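Local coordinates for protein thermophilic dibenzothiophene desulfurization enzyme C (Paenibacillus sp. A11-2, PDB 5XDC) that probably catalyses the FMNH2- and O2-dependent oxidation of dibenzothiophene to its sulfoxide and sulfone, as a tetrameric flavin monooxygenase of the DszC family, at residues A44-I49 against R121-N126; L57-E62 against S96-V101. One frame throughout, in Å; residues are numbered along the deposited sequence. Where two conformers were deposited one is given.

Contact 1: A44-I49 against R121-N126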
loop_
_atom_site.group_PDB
_atom_site.type_symbol
_atom_site.label_atom_id
_atom_site.label_comp_id
_atom_site.label_asym_id
_atom_site.label_seq_id
_atom_site.Cartn_x
_atom_site.Cartn_y
_atom_site.Cartn_z
ATOM N N ALA B 44 -7.876 40.526 3.319
ATOM C CA ALA B 44 -7.289 41.128 2.124
ATOM C C ALA B 44 -7.426 40.205 0.927
ATOM O O ALA B 44 -7.753 40.646 -0.183
ATOM C CB ALA B 44 -5.820 41.455 2.360
ATOM N N GLU B 45 -7.192 38.914 1.146
ATOM C CA GLU B 45 -7.237 37.946 0.064
ATOM C C GLU B 45 -8.673 37.698 -0.382
ATOM O O GLU B 45 -8.937 37.536 -1.579
ATOM C CB GLU B 45 -6.561 36.650 0.522
ATOM C CG GLU B 45 -5.052 36.760 0.684
ATOM C CD GLU B 45 -4.617 37.569 1.898
ATOM O OE1 GLU B 45 -5.342 37.575 2.923
ATOM O OE2 GLU B 45 -3.526 38.190 1.822
ATOM N N ARG B 46 -9.611 37.663 0.567
ATOM C CA ARG B 46 -11.019 37.578 0.208
ATOM C C ARG B 46 -11.428 38.779 -0.644
ATOM O O ARG B 46 -12.172 38.632 -1.616
ATOM C CB ARG B 46 -11.881 37.470 1.469
ATOM C CG ARG B 46 -11.736 36.125 2.210
ATOM C CD ARG B 46 -12.480 36.133 3.531
ATOM N NE ARG B 46 -13.901 36.404 3.338
ATOM C CZ ARG B 46 -14.821 35.481 3.059
ATOM N NH1 ARG B 46 -14.480 34.197 2.968
ATOM N NH2 ARG B 46 -16.081 35.824 2.867
ATOM N N ASP B 47 -10.924 39.971 -0.316
ATOM C CA ASP B 47 -11.257 41.144 -1.127
ATOM C C ASP B 47 -10.609 41.073 -2.510
ATOM O O ASP B 47 -11.204 41.508 -3.502
ATOM C CB ASP B 47 -10.846 42.430 -0.405
ATOM C CG ASP B 47 -11.767 42.782 0.764
ATOM O OD1 ASP B 47 -12.873 42.213 0.878
ATOM O OD2 ASP B 47 -11.380 43.663 1.577
ATOM N N ALA B 48 -9.400 40.519 -2.614
ATOM C CA ALA B 48 -8.816 40.309 -3.935
ATOM C C ALA B 48 -9.687 39.381 -4.775
ATOM O O ALA B 48 -9.853 39.594 -5.981
ATOM C CB ALA B 48 -7.400 39.750 -3.816
ATOM N N ILE B 49 -10.247 38.339 -4.159
ATOM C CA ILE B 49 -11.161 37.466 -4.887
ATOM C C ILE B 49 -12.408 38.240 -5.303
ATOM O O ILE B 49 -12.927 38.067 -6.417
ATOM C CB ILE B 49 -11.498 36.224 -4.034
ATOM C CG1 ILE B 49 -10.245 35.356 -3.887
ATOM C CG2 ILE B 49 -12.653 35.446 -4.655
ATOM C CD1 ILE B 49 -10.421 34.181 -2.937
ATOM N N ARG B 121 -20.454 42.303 -4.965
ATOM C CA ARG B 121 -19.300 41.405 -4.885
ATOM C C ARG B 121 -19.444 40.424 -3.718
ATOM O O ARG B 121 -18.558 40.292 -2.870
ATOM C CB ARG B 121 -18.002 42.209 -4.802
ATOM C CG ARG B 121 -17.836 43.135 -6.015
ATOM C CD ARG B 121 -16.407 43.572 -6.257
ATOM N NE ARG B 121 -16.269 44.273 -7.534
ATOM C CZ ARG B 121 -16.042 43.690 -8.713
ATOM N NH1 ARG B 121 -15.914 42.362 -8.825
ATOM N NH2 ARG B 121 -15.941 44.449 -9.801
ATOM N N TRP B 122 -20.570 39.719 -3.700
ATOM C CA TRP B 122 -20.886 38.801 -2.608
ATOM C C TRP B 122 -19.945 37.604 -2.571
ATOM O O TRP B 122 -19.705 36.949 -3.586
ATOM C CB TRP B 122 -22.311 38.293 -2.730
ATOM C CG TRP B 122 -23.355 39.261 -2.294
ATOM C CD1 TRP B 122 -23.170 40.549 -1.856
ATOM C CD2 TRP B 122 -24.757 39.017 -2.249
ATOM N NE1 TRP B 122 -24.384 41.113 -1.544
ATOM C CE2 TRP B 122 -25.373 40.195 -1.778
ATOM C CE3 TRP B 122 -25.559 37.916 -2.570
ATOM C CZ2 TRP B 122 -26.754 40.292 -1.606
ATOM C CZ3 TRP B 122 -26.933 38.019 -2.403
ATOM C CH2 TRP B 122 -27.513 39.200 -1.934
ATOM N N PHE B 123 -19.452 37.316 -1.375
ATOM C CA PHE B 123 -18.694 36.115 -1.041
ATOM C C PHE B 123 -19.582 35.376 -0.043
ATOM O O PHE B 123 -19.843 35.891 1.048
ATOM C CB PHE B 123 -17.338 36.513 -0.456
ATOM C CG PHE B 123 -16.233 35.499 -0.633
ATOM C CD1 PHE B 123 -16.466 34.149 -0.504
ATOM C CD2 PHE B 123 -14.942 35.928 -0.897
ATOM C CE1 PHE B 123 -15.417 33.239 -0.645
ATOM C CE2 PHE B 123 -13.907 35.026 -1.033
ATOM C CZ PHE B 123 -14.160 33.682 -0.916
ATOM N N LEU B 124 -20.110 34.217 -0.433
ATOM C CA LEU B 124 -21.126 33.514 0.350
ATOM C C LEU B 124 -20.486 32.647 1.422
ATOM O O LEU B 124 -19.453 32.005 1.184
ATOM C CB LEU B 124 -22.012 32.643 -0.545
ATOM C CG LEU B 124 -22.761 33.329 -1.696
ATOM C CD1 LEU B 124 -23.451 32.300 -2.580
ATOM C CD2 LEU B 124 -23.781 34.306 -1.149
ATOM N N GLY B 125 -21.109 32.631 2.604
ATOM C CA GLY B 125 -20.697 31.778 3.698
ATOM C C GLY B 125 -21.776 30.770 4.075
ATOM O O GLY B 125 -22.920 30.827 3.603
ATOM N N ASN B 126 -21.394 29.832 4.951
ATOM C CA ASN B 126 -22.192 28.647 5.221
ATOM C C ASN B 126 -22.428 28.517 6.719
ATOM O O ASN B 126 -21.477 28.598 7.504
ATOM C CB ASN B 126 -21.466 27.414 4.664
ATOM C CG ASN B 126 -22.278 26.172 4.762
ATOM O OD1 ASN B 126 -22.139 25.405 5.714
ATOM N ND2 ASN B 126 -23.138 25.945 3.772
HETATM O O HOH W 1 -17.263 33.160 2.937
#
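Arg46 lays its guanidinium flat over one face of the Phe123 ring, a cation-pi stack with the planes 23° apart and CZ 4.0 Å from the ring centroid. NH2 of Arg46 comes down on the root of the ring, 3.5 Å from CG of Phe123, while NH1 sits farther out over it. The bend at chi3 (59°) folds the flat group onto the phenyl face. Arginine suits this buried place because its broad cation can stack by its face and still use its N-H groups: NE forms a salt bridge with Asp164, and a water in plane at the guanidinium edge accepts from NH2 of Arg46 at 2.9 Å and can donate to O of Leu124, 3.0 Å away.

In the acyl-CoA dehydrogenase-like fold, this joins helix 43-52 of the helical N-terminal part to the segment leading into strand 124-127, whose Asn126 binds FMN in another structure of this protein; no flavin is bound to this chain. Arg121 closes the preceding helix in a Schellman motif.

The apolar share falls to Ile49, whose CG2 lies 3.9 Å from CE2 of Phe123. Its branched chain is an apt filler, also reaching Phe28 of helix 16-38 and Phe91 of helix 85-104.

Contact 2: L57-E62 against S96-V101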
loop_
_atom_site.group_PDB
_atom_site.type_symbol
_atom_site.label_atom_id
_atom_site.label_comp_id
_atom_site.label_asym_id
_atom_site.label_seq_id
_atom_site.Cartn_x
_atom_site.Cartn_y
_atom_site.Cartn_z
ATOM N N LEU B 57 -18.649 33.473 -11.389
ATOM C CA LEU B 57 -18.373 32.563 -12.504
ATOM C C LEU B 57 -19.626 31.894 -13.049
ATOM O O LEU B 57 -19.757 31.723 -14.267
ATOM C CB LEU B 57 -17.356 31.488 -12.085
ATOM C CG LEU B 57 -15.890 31.877 -12.298
ATOM C CD1 LEU B 57 -14.938 30.965 -11.516
ATOM C CD2 LEU B 57 -15.543 31.820 -13.792
ATOM N N LEU B 58 -20.536 31.463 -12.181
ATOM C CA LEU B 58 -21.677 30.662 -12.607
ATOM C C LEU B 58 -22.950 31.481 -12.800
ATOM O O LEU B 58 -23.966 30.919 -13.227
ATOM C CB LEU B 58 -21.953 29.529 -11.610
ATOM C CG LEU B 58 -20.887 28.433 -11.527
ATOM C CD1 LEU B 58 -21.200 27.487 -10.375
ATOM C CD2 LEU B 58 -20.777 27.662 -12.832
ATOM N N ILE B 59 -22.934 32.769 -12.480
ATOM C CA ILE B 59 -24.088 33.623 -12.751
ATOM C C ILE B 59 -24.102 33.910 -14.249
ATOM O O ILE B 59 -23.062 34.210 -14.836
ATOM C CB ILE B 59 -24.015 34.916 -11.924
ATOM C CG1 ILE B 59 -24.168 34.608 -10.427
ATOM C CG2 ILE B 59 -25.099 35.929 -12.348
ATOM C CD1 ILE B 59 -23.843 35.796 -9.535
ATOM N N SER B 60 -25.274 33.799 -14.869
ATOM C CA SER B 60 -25.383 34.026 -16.306
ATOM C C SER B 60 -24.946 35.437 -16.680
ATOM O O SER B 60 -25.032 36.377 -15.889
ATOM C CB SER B 60 -26.820 33.816 -16.760
ATOM O OG SER B 60 -27.631 34.860 -16.244
ATOM N N LYS B 61 -24.498 35.590 -17.925
ATOM C CA LYS B 61 -24.159 36.921 -18.412
ATOM C C LYS B 61 -25.372 37.845 -18.384
ATOM O O LYS B 61 -25.229 39.042 -18.107
ATOM C CB LYS B 61 -23.573 36.834 -19.823
ATOM C CG LYS B 61 -22.196 36.186 -19.859
ATOM C CD LYS B 61 -21.607 36.177 -21.262
ATOM C CE LYS B 61 -20.212 35.576 -21.254
ATOM N NZ LYS B 61 -19.579 35.661 -22.593
ATOM N N GLU B 62 -26.562 37.305 -18.651
ATOM C CA GLU B 62 -27.790 38.103 -18.609
ATOM C C GLU B 62 -27.968 38.775 -17.258
ATOM O O GLU B 62 -28.491 39.892 -17.184
ATOM C CB GLU B 62 -28.988 37.213 -18.927
ATOM C CG GLU B 62 -30.370 37.847 -18.742
ATOM C CD GLU B 62 -30.639 39.001 -19.696
ATOM O OE1 GLU B 62 -30.124 38.957 -20.830
ATOM O OE2 GLU B 62 -31.357 39.951 -19.302
ATOM N N SER B 96 -20.344 25.941 -3.607
ATOM C CA SER B 96 -21.298 25.011 -3.014
ATOM C C SER B 96 -22.529 25.751 -2.516
ATOM O O SER B 96 -23.664 25.332 -2.767
ATOM C CB SER B 96 -20.653 24.227 -1.868
ATOM O OG SER B 96 -21.618 23.468 -1.167
ATOM N N ASN B 97 -22.318 26.874 -1.826
ATOM C CA ASN B 97 -23.431 27.679 -1.340
ATOM C C ASN B 97 -24.247 28.225 -2.504
ATOM O O ASN B 97 -25.484 28.158 -2.495
ATOM C CB ASN B 97 -22.912 28.826 -0.474
ATOM C CG ASN B 97 -22.153 28.341 0.768
ATOM O OD1 ASN B 97 -22.428 27.266 1.291
ATOM N ND2 ASN B 97 -21.208 29.140 1.231
ATOM N N PHE B 98 -23.563 28.729 -3.524
ATOM C CA PHE B 98 -24.243 29.229 -4.709
ATOM C C PHE B 98 -25.062 28.136 -5.379
ATOM O O PHE B 98 -26.203 28.366 -5.787
ATOM C CB PHE B 98 -23.229 29.800 -5.690
ATOM C CG PHE B 98 -23.864 30.269 -6.952
ATOM C CD1 PHE B 98 -24.388 31.544 -7.027
ATOM C CD2 PHE B 98 -24.010 29.419 -8.033
ATOM C CE1 PHE B 98 -25.013 31.983 -8.174
ATOM C CE2 PHE B 98 -24.649 29.868 -9.195
ATOM C CZ PHE B 98 -25.140 31.141 -9.250
ATOM N N ALA B 99 -24.494 26.938 -5.509
ATOM C CA ALA B 99 -25.232 25.842 -6.122
ATOM C C ALA B 99 -26.523 25.557 -5.378
ATOM O O ALA B 99 -27.564 25.325 -5.999
ATOM C CB ALA B 99 -24.361 24.590 -6.185
ATOM N N TYR B 100 -26.481 25.549 -4.042
ATOM C CA TYR B 100 -27.698 25.313 -3.281
ATOM C C TYR B 100 -28.738 26.380 -3.596
ATOM O O TYR B 100 -29.910 26.074 -3.838
ATOM C CB TYR B 100 -27.396 25.278 -1.778
ATOM C CG TYR B 100 -28.547 24.719 -0.996
ATOM C CD1 TYR B 100 -29.648 25.513 -0.656
ATOM C CD2 TYR B 100 -28.580 23.378 -0.638
ATOM C CE1 TYR B 100 -30.716 24.983 0.032
ATOM C CE2 TYR B 100 -29.638 22.844 0.053
ATOM C CZ TYR B 100 -30.722 23.645 0.378
ATOM O OH TYR B 100 -31.781 23.112 1.057
ATOM N N VAL B 101 -28.319 27.640 -3.597
ATOM C CA VAL B 101 -29.243 28.725 -3.912
ATOM C C VAL B 101 -29.830 28.532 -5.302
ATOM O O VAL B 101 -31.045 28.643 -5.505
ATOM C CB VAL B 101 -28.535 30.081 -3.786
ATOM C CG1 VAL B 101 -29.436 31.206 -4.336
ATOM C CG2 VAL B 101 -28.153 30.368 -2.338
#
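Phe98 presents the outer part of its ring to two successive loop residues: Leu58 comes up at CE2 and Ile59 at CE1, both obliquely and from the same side of the ring plane. CB of Leu58 lies 3.6 Å from CE2 of Phe98, and CG1 of Ile59 is equally near CE1 at 3.6 Å. With CG anti to the backbone N (chi1 177°), the phenyl group bridges a CA-CA separation of 8.4 Å between Leu58 and Phe98. A long, flat apolar residue fits this span, with no hydrogen bond across the segments.

The contact belongs to the helical N-terminal part of the acyl-CoA dehydrogenase fold, where the loop after helix 43-52 packs against helix 85-104. Tyr114 of helix 107-119 meets both the Phe98 ring and Ile59, and Trp70 of helix 70-83 packs on Leu58. With the ring cut back to an alanine here, Leu58 CB and Ile59 CG1 would probably face a gap, and Tyr114 would lose its aromatic neighbour.

The tight part lies at Phe98 and Ile59; Leu58 is already partly exposed, as is Ser60, and the charged chains of Lys61 and Glu62 are exposed, well away from the helix.

How the contacts relate
Both contacts turn on one phenylalanine, but the chemistry differs. All three touching residues of contact 1 are buried; in contact 2 Phe98 and Ile59 are, while Leu58 is partly exposed. Contact 1 joins the helical N-terminal part to the mixed sheet, beside FMN-site residues, and mixes charge, water and apolar surface; contact 2 stays among helices and a loop and is purely apolar. Helix 85-104 ties them together: it carries Phe98 of contact 2 and also packs on Arg46, Ile49 and Leu124 of contact 1. The segments touch directly where Asn126 ND2 probably hydrogen-bonds to OD1 of Asn97, 2.9 Å away. In sequence, contact 2 is nested within the loop that contact 1 closes.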